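PDB 5ZVV: AimR transcriptional regulator, which activates transcription of the phage aimX locus as a homodimer, apparently promoting lytic replication until the arbitrium peptide converts it to an inactive monomer. Local coordinates for residues 94-97 with 98-101; 82-85 with 86-90; 270-273 with 274-278. All coordinates share one frame; numbering follows the deposited sequence.

Contact 1. Residues 94-97 with 98-101; sequences LTDK and IIIN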
ATOM      1  N   LEU A  94      20.881  -8.910  23.271  1.00 25.33           N
ATOM      2  CA  LEU A  94      20.549 -10.286  23.614  1.00 26.03           C
ATOM      3  C   LEU A  94      19.848 -10.987  22.459  1.00 21.12           C
ATOM      4  O   LEU A  94      20.171 -12.136  22.136  1.00 23.98           O
ATOM      5  CB  LEU A  94      19.674 -10.306  24.868  1.00 24.53           C
ATOM      6  CG  LEU A  94      19.209 -11.669  25.380  1.00 23.68           C
ATOM      7  CD1 LEU A  94      20.401 -12.533  25.758  1.00 24.36           C
ATOM      8  CD2 LEU A  94      18.274 -11.500  26.562  1.00 23.03           C
ATOM      9  N   THR A  95      18.893 -10.304  21.821  1.00 22.86           N
ATOM     10  CA  THR A  95      18.146 -10.912  20.723  1.00 24.03           C
ATOM     11  C   THR A  95      19.079 -11.374  19.611  1.00 25.59           C
ATOM     12  O   THR A  95      18.925 -12.479  19.083  1.00 23.47           O
ATOM     13  CB  THR A  95      17.114  -9.928  20.170  1.00 23.42           C
ATOM     14  OG1 THR A  95      16.165  -9.588  21.190  1.00 21.50           O
ATOM     15  CG2 THR A  95      16.377 -10.537  18.984  1.00 25.00           C
ATOM     16  N   ASP A  96      20.064 -10.546  19.252  1.00 21.98           N
ATOM     17  CA  ASP A  96      20.962 -10.908  18.160  1.00 23.77           C
ATOM     18  C   ASP A  96      21.902 -12.035  18.567  1.00 21.22           C
ATOM     19  O   ASP A  96      22.204 -12.922  17.754  1.00 25.40           O
ATOM     20  CB  ASP A  96      21.741  -9.680  17.695  1.00 28.55           C
ATOM     21  CG  ASP A  96      20.847  -8.638  17.049  1.00 27.82           C
ATOM     22  OD1 ASP A  96      19.768  -9.015  16.540  1.00 31.16           O
ATOM     23  OD2 ASP A  96      21.221  -7.446  17.046  1.00 28.39           O
ATOM     24  N   LYS A  97      22.369 -12.029  19.820  1.00 24.07           N
ATOM     25  CA  LYS A  97      23.169 -13.157  20.296  1.00 23.80           C
ATOM     26  C   LYS A  97      22.384 -14.464  20.213  1.00 23.68           C
ATOM     27  O   LYS A  97      22.888 -15.481  19.713  1.00 26.82           O
ATOM     28  CB  LYS A  97      23.643 -12.894  21.725  1.00 28.56           C
ATOM     29  CG  LYS A  97      24.640 -11.751  21.838  1.00 25.53           C
ATOM     30  CD  LYS A  97      25.010 -11.474  23.285  1.00 27.81           C
ATOM     31  CE  LYS A  97      25.906 -10.248  23.393  1.00 30.33           C
ATOM     32  NZ  LYS A  97      26.209  -9.895  24.808  1.00 35.80           N
ATOM     33  N   ILE A  98      21.133 -14.449  20.683  1.00 23.41           N
ATOM     34  CA  ILE A  98      20.300 -15.649  20.633  1.00 24.16           C
ATOM     35  C   ILE A  98      20.038 -16.062  19.190  1.00 25.88           C
ATOM     36  O   ILE A  98      19.994 -17.257  18.874  1.00 22.44           O
ATOM     37  CB  ILE A  98      18.986 -15.424  21.405  1.00 24.18           C
ATOM     38  CG1 ILE A  98      19.273 -15.112  22.875  1.00 23.28           C
ATOM     39  CG2 ILE A  98      18.087 -16.647  21.297  1.00 18.71           C
ATOM     40  CD1 ILE A  98      18.031 -14.874  23.701  1.00 16.97           C
ATOM     41  N   ILE A  99      19.860 -15.090  18.292  1.00 24.14           N
ATOM     42  CA  ILE A  99      19.652 -15.417  16.883  1.00 25.19           C
ATOM     43  C   ILE A  99      20.868 -16.141  16.320  1.00 28.07           C
ATOM     44  O   ILE A  99      20.736 -17.107  15.555  1.00 29.66           O
ATOM     45  CB  ILE A  99      19.324 -14.148  16.075  1.00 29.19           C
ATOM     46  CG1 ILE A  99      17.920 -13.650  16.410  1.00 25.05           C
ATOM     47  CG2 ILE A  99      19.435 -14.416  14.577  1.00 29.54           C
ATOM     48  CD1 ILE A  99      17.527 -12.405  15.653  1.00 26.33           C
ATOM     49  N   ILE A 100      22.068 -15.695  16.697  1.00 25.56           N
ATOM     50  CA  ILE A 100      23.282 -16.390  16.269  1.00 25.66           C
ATOM     51  C   ILE A 100      23.294 -17.820  16.803  1.00 26.44           C
ATOM     52  O   ILE A 100      23.584 -18.773  16.067  1.00 28.02           O
ATOM     53  CB  ILE A 100      24.532 -15.607  16.707  1.00 27.75           C
ATOM     54  CG1 ILE A 100      24.649 -14.307  15.904  1.00 22.96           C
ATOM     55  CG2 ILE A 100      25.785 -16.462  16.551  1.00 24.30           C
ATOM     56  CD1 ILE A 100      25.705 -13.359  16.424  1.00 21.77           C
ATOM     57  N   ASN A 101      22.972 -17.994  18.090  1.00 24.89           N
ATOM     58  CA  ASN A 101      22.960 -19.342  18.658  1.00 26.94           C
ATOM     59  C   ASN A 101      21.939 -20.237  17.959  1.00 29.36           C
ATOM     60  O   ASN A 101      22.198 -21.426  17.732  1.00 28.81           O
ATOM     61  CB  ASN A 101      22.676 -19.285  20.160  1.00 23.24           C
ATOM     62  CG  ASN A 101      23.826 -18.696  20.951  1.00 28.24           C
ATOM     63  OD1 ASN A 101      24.945 -18.586  20.455  1.00 29.44           O
ATOM     64  ND2 ASN A 101      23.554 -18.319  22.195  1.00 25.13           N
TER
HETATM   65  O   HOH W   1      25.679 -15.623  20.147  1.00 25.00           O

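Contact 2. Residues 82-85 with 86-90; sequences SVEY and SDINQ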
ATOM      1  N   SER A  82      12.949 -18.048  24.104  1.00 21.63           N
ATOM      2  CA  SER A  82      13.821 -16.983  24.587  1.00 22.55           C
ATOM      3  C   SER A  82      14.034 -15.915  23.524  1.00 22.80           C
ATOM      4  O   SER A  82      14.099 -14.724  23.845  1.00 16.93           O
ATOM      5  CB  SER A  82      15.162 -17.559  25.045  1.00 21.27           C
ATOM      6  OG  SER A  82      16.067 -17.682  23.964  1.00 23.85           O
ATOM      7  N   VAL A  83      14.137 -16.310  22.250  1.00 19.09           N
ATOM      8  CA  VAL A  83      14.331 -15.293  21.220  1.00 19.56           C
ATOM      9  C   VAL A  83      13.073 -14.448  21.067  1.00 23.74           C
ATOM     10  O   VAL A  83      13.154 -13.228  20.858  1.00 21.43           O
ATOM     11  CB  VAL A  83      14.779 -15.917  19.880  1.00 20.62           C
ATOM     12  CG1 VAL A  83      13.602 -16.409  19.047  1.00 20.64           C
ATOM     13  CG2 VAL A  83      15.599 -14.909  19.084  1.00 19.18           C
ATOM     14  N   GLU A  84      11.891 -15.063  21.212  1.00 19.20           N
ATOM     15  CA  GLU A  84      10.666 -14.273  21.107  1.00 17.11           C
ATOM     16  C   GLU A  84      10.518 -13.314  22.285  1.00 20.61           C
ATOM     17  O   GLU A  84      10.180 -12.136  22.102  1.00 20.13           O
ATOM     18  CB  GLU A  84       9.440 -15.183  20.997  1.00 17.64           C
ATOM     19  CG  GLU A  84       8.105 -14.479  21.279  1.00 16.17           C
ATOM     20  CD  GLU A  84       7.820 -13.293  20.356  1.00 17.80           C
ATOM     21  OE1 GLU A  84       8.507 -13.130  19.326  1.00 20.37           O
ATOM     22  OE2 GLU A  84       6.892 -12.516  20.665  1.00 16.16           O
ATOM     23  N   TYR A  85      10.761 -13.799  23.505  1.00 19.10           N
ATOM     24  CA  TYR A  85      10.673 -12.924  24.670  1.00 23.31           C
ATOM     25  C   TYR A  85      11.703 -11.802  24.595  1.00 21.91           C
ATOM     26  O   TYR A  85      11.407 -10.651  24.935  1.00 20.23           O
ATOM     27  CB  TYR A  85      10.854 -13.737  25.954  1.00 22.22           C
ATOM     28  CG  TYR A  85      10.437 -13.004  27.209  1.00 20.79           C
ATOM     29  CD1 TYR A  85       9.096 -12.771  27.487  1.00 21.77           C
ATOM     30  CD2 TYR A  85      11.383 -12.557  28.121  1.00 22.73           C
ATOM     31  CE1 TYR A  85       8.709 -12.106  28.634  1.00 24.46           C
ATOM     32  CE2 TYR A  85      11.007 -11.891  29.272  1.00 23.80           C
ATOM     33  CZ  TYR A  85       9.671 -11.669  29.524  1.00 26.83           C
ATOM     34  OH  TYR A  85       9.292 -11.006  30.668  1.00 30.48           O
ATOM     35  N   SER A  86      12.916 -12.117  24.140  1.00 18.46           N
ATOM     36  CA  SER A  86      13.945 -11.090  24.024  1.00 20.96           C
ATOM     37  C   SER A  86      13.546 -10.031  23.007  1.00 21.75           C
ATOM     38  O   SER A  86      13.693  -8.830  23.260  1.00 17.19           O
ATOM     39  CB  SER A  86      15.282 -11.726  23.644  1.00 23.20           C
ATOM     40  OG  SER A  86      16.323 -10.765  23.644  1.00 25.05           O
ATOM     41  N   ASP A  87      13.013 -10.453  21.856  1.00 23.99           N
ATOM     42  CA  ASP A  87      12.710  -9.483  20.811  1.00 17.98           C
ATOM     43  C   ASP A  87      11.482  -8.645  21.153  1.00 22.41           C
ATOM     44  O   ASP A  87      11.433  -7.455  20.820  1.00 19.52           O
ATOM     45  CB  ASP A  87      12.514 -10.184  19.471  1.00 20.28           C
ATOM     46  CG  ASP A  87      12.304  -9.202  18.341  1.00 23.84           C
ATOM     47  OD1 ASP A  87      13.296  -8.578  17.908  1.00 24.43           O
ATOM     48  OD2 ASP A  87      11.147  -9.037  17.901  1.00 24.21           O
ATOM     49  N   ILE A  88      10.479  -9.240  21.806  1.00 22.32           N
ATOM     50  CA  ILE A  88       9.294  -8.452  22.139  1.00 24.10           C
ATOM     51  C   ILE A  88       9.626  -7.403  23.196  1.00 23.32           C
ATOM     52  O   ILE A  88       8.994  -6.341  23.245  1.00 24.58           O
ATOM     53  CB  ILE A  88       8.130  -9.363  22.580  1.00 19.63           C
ATOM     54  CG1 ILE A  88       6.801  -8.612  22.466  1.00 22.51           C
ATOM     55  CG2 ILE A  88       8.334  -9.864  24.002  1.00 18.76           C
ATOM     56  CD1 ILE A  88       5.585  -9.452  22.797  1.00 17.49           C
ATOM     57  N   ASN A  89      10.618  -7.670  24.046  1.00 19.00           N
ATOM     58  CA  ASN A  89      11.095  -6.682  25.005  1.00 23.04           C
ATOM     59  C   ASN A  89      12.061  -5.677  24.391  1.00 23.83           C
ATOM     60  O   ASN A  89      12.448  -4.726  25.077  1.00 23.30           O
ATOM     61  CB  ASN A  89      11.782  -7.378  26.185  1.00 19.00           C
ATOM     62  CG  ASN A  89      10.797  -7.940  27.191  1.00 19.81           C
ATOM     63  OD1 ASN A  89      10.229  -7.204  28.000  1.00 17.73           O
ATOM     64  ND2 ASN A  89      10.606  -9.253  27.162  1.00 15.64           N
ATOM     65  N   GLN A  90      12.453  -5.871  23.128  1.00 19.21           N
ATOM     66  CA  GLN A  90      13.419  -5.014  22.435  1.00 28.22           C
ATOM     67  C   GLN A  90      14.789  -5.059  23.112  1.00 26.57           C
ATOM     68  O   GLN A  90      15.493  -4.051  23.200  1.00 27.42           O
ATOM     69  CB  GLN A  90      12.911  -3.574  22.313  1.00 28.43           C
ATOM     70  CG  GLN A  90      11.726  -3.421  21.370  1.00 34.80           C
ATOM     71  CD  GLN A  90      11.167  -2.010  21.351  1.00 45.61           C
ATOM     72  OE1 GLN A  90      11.647  -1.129  22.065  1.00 46.13           O
ATOM     73  NE2 GLN A  90      10.143  -1.790  20.533  1.00 50.76           N
TER

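Contact 3. Residues 270-273 with 274-278; sequences LCFL and SNIWK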
ATOM      1  N   LEU A 270       2.524  13.600  27.612  1.00 20.06           N
ATOM      2  CA  LEU A 270       1.923  14.472  28.616  1.00 17.53           C
ATOM      3  C   LEU A 270       2.151  15.941  28.289  1.00 19.25           C
ATOM      4  O   LEU A 270       1.307  16.786  28.607  1.00 21.30           O
ATOM      5  CB  LEU A 270       2.481  14.140  29.998  1.00 17.56           C
ATOM      6  CG  LEU A 270       1.991  12.830  30.614  1.00 17.56           C
ATOM      7  CD1 LEU A 270       2.887  12.401  31.767  1.00 21.66           C
ATOM      8  CD2 LEU A 270       0.549  12.985  31.080  1.00 18.53           C
ATOM      9  N   CYS A 271       3.281  16.257  27.656  1.00 20.97           N
ATOM     10  CA  CYS A 271       3.576  17.631  27.270  1.00 20.21           C
ATOM     11  C   CYS A 271       2.631  18.100  26.174  1.00 20.43           C
ATOM     12  O   CYS A 271       2.084  19.210  26.240  1.00 21.31           O
ATOM     13  CB  CYS A 271       5.033  17.737  26.817  1.00 26.65           C
ATOM     14  SG  CYS A 271       5.557  19.398  26.372  1.00 18.82           S
ATOM     15  N   PHE A 272       2.424  17.261  25.157  1.00 19.34           N
ATOM     16  CA  PHE A 272       1.441  17.580  24.130  1.00 22.32           C
ATOM     17  C   PHE A 272       0.049  17.715  24.732  1.00 19.20           C
ATOM     18  O   PHE A 272      -0.695  18.642  24.397  1.00 15.95           O
ATOM     19  CB  PHE A 272       1.445  16.513  23.038  1.00 22.21           C
ATOM     20  CG  PHE A 272       0.542  16.838  21.882  1.00 20.06           C
ATOM     21  CD1 PHE A 272       0.908  17.801  20.954  1.00 18.20           C
ATOM     22  CD2 PHE A 272      -0.673  16.190  21.724  1.00 26.25           C
ATOM     23  CE1 PHE A 272       0.080  18.108  19.886  1.00 21.37           C
ATOM     24  CE2 PHE A 272      -1.507  16.491  20.659  1.00 21.49           C
ATOM     25  CZ  PHE A 272      -1.128  17.452  19.739  1.00 21.37           C
ATOM     26  N   LEU A 273      -0.320  16.791  25.622  1.00 20.54           N
ATOM     27  CA  LEU A 273      -1.639  16.849  26.245  1.00 18.12           C
ATOM     28  C   LEU A 273      -1.845  18.165  26.990  1.00 21.19           C
ATOM     29  O   LEU A 273      -2.836  18.875  26.763  1.00 22.38           O
ATOM     30  CB  LEU A 273      -1.813  15.668  27.196  1.00 16.29           C
ATOM     31  CG  LEU A 273      -3.172  15.574  27.884  1.00 24.26           C
ATOM     32  CD1 LEU A 273      -4.271  15.246  26.878  1.00 19.40           C
ATOM     33  CD2 LEU A 273      -3.132  14.551  29.012  1.00 22.74           C
ATOM     34  N   SER A 274      -0.915  18.507  27.889  1.00 18.10           N
ATOM     35  CA  SER A 274      -1.091  19.701  28.708  1.00 18.67           C
ATOM     36  C   SER A 274      -0.990  20.973  27.876  1.00 20.85           C
ATOM     37  O   SER A 274      -1.638  21.973  28.203  1.00 19.72           O
ATOM     38  CB  SER A 274      -0.071  19.717  29.849  1.00 22.35           C
ATOM     39  OG  SER A 274       1.258  19.762  29.358  1.00 25.75           O
ATOM     40  N   ASN A 275      -0.189  20.957  26.808  1.00 19.17           N
ATOM     41  CA  ASN A 275      -0.200  22.075  25.868  1.00 21.75           C
ATOM     42  C   ASN A 275      -1.556  22.210  25.192  1.00 23.36           C
ATOM     43  O   ASN A 275      -2.069  23.324  25.025  1.00 23.57           O
ATOM     44  CB  ASN A 275       0.893  21.893  24.817  1.00 20.48           C
ATOM     45  CG  ASN A 275       2.273  22.186  25.356  1.00 22.74           C
ATOM     46  OD1 ASN A 275       2.426  22.845  26.385  1.00 19.88           O
ATOM     47  ND2 ASN A 275       3.291  21.704  24.656  1.00 17.89           N
ATOM     48  N   ILE A 276      -2.152  21.082  24.796  1.00 23.09           N
ATOM     49  CA  ILE A 276      -3.457  21.099  24.140  1.00 19.53           C
ATOM     50  C   ILE A 276      -4.508  21.699  25.063  1.00 21.92           C
ATOM     51  O   ILE A 276      -5.297  22.562  24.660  1.00 20.41           O
ATOM     52  CB  ILE A 276      -3.849  19.679  23.689  1.00 21.18           C
ATOM     53  CG1 ILE A 276      -3.079  19.283  22.432  1.00 20.39           C
ATOM     54  CG2 ILE A 276      -5.353  19.576  23.447  1.00 18.36           C
ATOM     55  CD1 ILE A 276      -3.366  20.175  21.257  1.00 22.71           C
ATOM     56  N   TRP A 277      -4.532  21.256  26.316  1.00 24.24           N
ATOM     57  CA  TRP A 277      -5.553  21.706  27.251  1.00 23.57           C
ATOM     58  C   TRP A 277      -5.114  22.903  28.082  1.00 26.59           C
ATOM     59  O   TRP A 277      -5.866  23.332  28.965  1.00 21.65           O
ATOM     60  CB  TRP A 277      -5.968  20.552  28.164  1.00 21.55           C
ATOM     61  CG  TRP A 277      -6.659  19.457  27.416  1.00 23.63           C
ATOM     62  CD1 TRP A 277      -6.072  18.448  26.711  1.00 21.42           C
ATOM     63  CD2 TRP A 277      -8.072  19.268  27.288  1.00 23.89           C
ATOM     64  NE1 TRP A 277      -7.031  17.637  26.157  1.00 24.79           N
ATOM     65  CE2 TRP A 277      -8.268  18.119  26.494  1.00 28.91           C
ATOM     66  CE3 TRP A 277      -9.190  19.956  27.767  1.00 28.47           C
ATOM     67  CZ2 TRP A 277      -9.538  17.644  26.169  1.00 22.01           C
ATOM     68  CZ3 TRP A 277     -10.452  19.481  27.445  1.00 29.38           C
ATOM     69  CH2 TRP A 277     -10.613  18.338  26.652  1.00 27.29           C
ATOM     70  N   LYS A 278      -3.934  23.457  27.806  1.00 25.19           N
ATOM     71  CA  LYS A 278      -3.377  24.583  28.553  1.00 27.11           C
ATOM     72  C   LYS A 278      -3.423  24.314  30.056  1.00 27.61           C
ATOM     73  O   LYS A 278      -3.884  25.133  30.853  1.00 30.97           O
ATOM     74  CB  LYS A 278      -4.087  25.886  28.182  1.00 32.28           C
ATOM     75  CG  LYS A 278      -3.945  26.209  26.699  1.00 34.20           C
ATOM     76  CD  LYS A 278      -4.582  27.530  26.308  1.00 44.18           C
ATOM     77  CE  LYS A 278      -4.544  27.703  24.792  1.00 49.87           C
ATOM     78  NZ  LYS A 278      -5.171  28.973  24.337  1.00 59.51           N
TER

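Contact 1. Residues 94-97 with 98-101
Ile98 meets Leu94 one helical turn back, its CD1 methyl lying 3.8 Å from CG of Leu94 while the two side chains slant across each other. Leu94 sets its CG anti to the backbone N (chi1 179°), which brings the isobutyl group beside its own carbonyl and up to the incoming isoleucine. Ile98 N donates to Leu94 O at 2.9 Å, the bond that sets the two residues one turn apart. Leucine and isoleucine suit this buried side of the helix, because Phe69 of helix 61-69 packs on both and Ile98 also rests on Val83 of helix 77-88. In this all-helical protein of the TPR clan, helix 92-103 packs that side on helices 61-69 and 77-88 and another on helix 108-124, while Lys97 and Ile100 lie on its exposed side. Ile99 belongs to the second buried side: its CD1 approaches CG2 of Thr95 at 4.0 Å, and the same isoleucine packs on Tyr117 and Ser118. Thr95 is amphipathic in use, its methyl turned to Ile99 while OG1 is hydrogen-bonded to Ser86 OG and to Trp91 O. Asp96 lies alongside Ile99, and its OD1 forms a salt bridge with Arg121. The extended chain of Lys97 carries its charged ammonium end away from the helix, whereas its backbone works within it: Lys97 O accepts from Asn101 N at 3.0 Å and also from a water at 2.8 Å. The same water donates to Asn101 OD1, so the amide side chain is tied back to the turn before it.

Contact 2. Residues 82-85 with 86-90
Four main-chain bonds of the i to i+4 kind carry the helix from Ser82 to Asn89, the last of them, Asn89 N to Tyr85 O, being the longest at 3.2 Å. That carbonyl is gripped twice, since Asn89 ND2 also donates to Tyr85 O at 2.7 Å, and the two donors come from opposite faces of its plane. The amide is turned steeply to the Tyr85 ring, the planes 67° apart, and puts its ND2 3.3 Å above the centre of one face. Asparagine is apt here because its short side chain can fold back on the last turn and still keep its nitrogen over the aromatic face. With CG anti to the backbone N (chi1 -165°), the Tyr85 ring stands beside its own carbonyl, where ND2 can reach both; its OH bonds to Glu61. OE2 of Glu84, hydrogen-bonded to Ser188 OG, comes within 3.9 Å of Ile88 CB. The carboxylates of Glu84 and Asp87 are both buried, and Arg192 of helix 184-203 forms salt bridges with each, probably offsetting their mutual repulsion. Gln90, with positive phi (63°) and two bonds back into the last turn, one from its N to Asp87 O at 3.0 Å, makes the Schellman motif that ends helix 77-88.

Contact 3. Residues 270-273 with 274-278
Leu270 O is held by two donors from one residue, for Ser274 offers both its backbone N, at 2.9 Å, and its hydroxyl OG, at 3.1 Å, from opposite faces of the carbonyl plane. With chi1 at 62° OG stands between its own N and carbonyl carbon, from where it can bend back to the preceding turn; the hydroxyl's hydrogen thus has an acceptor within the buried helix. On a different side of the helix, Ile276 lays CG1 over one face of the Phe272 ring, a CH-pi contact 3.9 Å from the centroid and offset toward the rim. In this TPR-clan protein the pair looks from helix 260-277 toward helices 291-304 and 361-369; Phe299 packs on Ile276 and Leu362 on both residues. Farther along, Leu273 CD1 touches Trp277 CD1 at 3.7 Å, while Leu273 O lies at the edge of the indole, in its plane, and accepts from Trp277 N. The indole N-H donates to Ile239 O, so the ring can pack on Leu273 while its one polar group is bonded. Asn275 spends its OD1 on Asn281. Lys278, with positive phi, is the C-prime residue of the Schellman motif that ends the helix, and its N reaches Asn275 O in a weak bond.

In the fold
Along the chain contact 2 comes first, contact 1 follows and contact 3 is much later. Contacts 2 and 1 lie on the consecutive helices 77-88 and 92-103, their centres about 10 Å apart, and they touch: among other places, the CD1 methyl of Ile98 packs on Ser82. Together the two helices form a hairpin. Contact 3, on helix 260-277, stands on the opposite side of the chain's centre, about 34 Å from contact 2 and 41 Å from contact 1, measured between centres, without touching either. Contacts 1 and 2 thus belong to one closely packed antiparallel helix pair, and contact 3 to a separate part of the long helical array of this dimeric regulator.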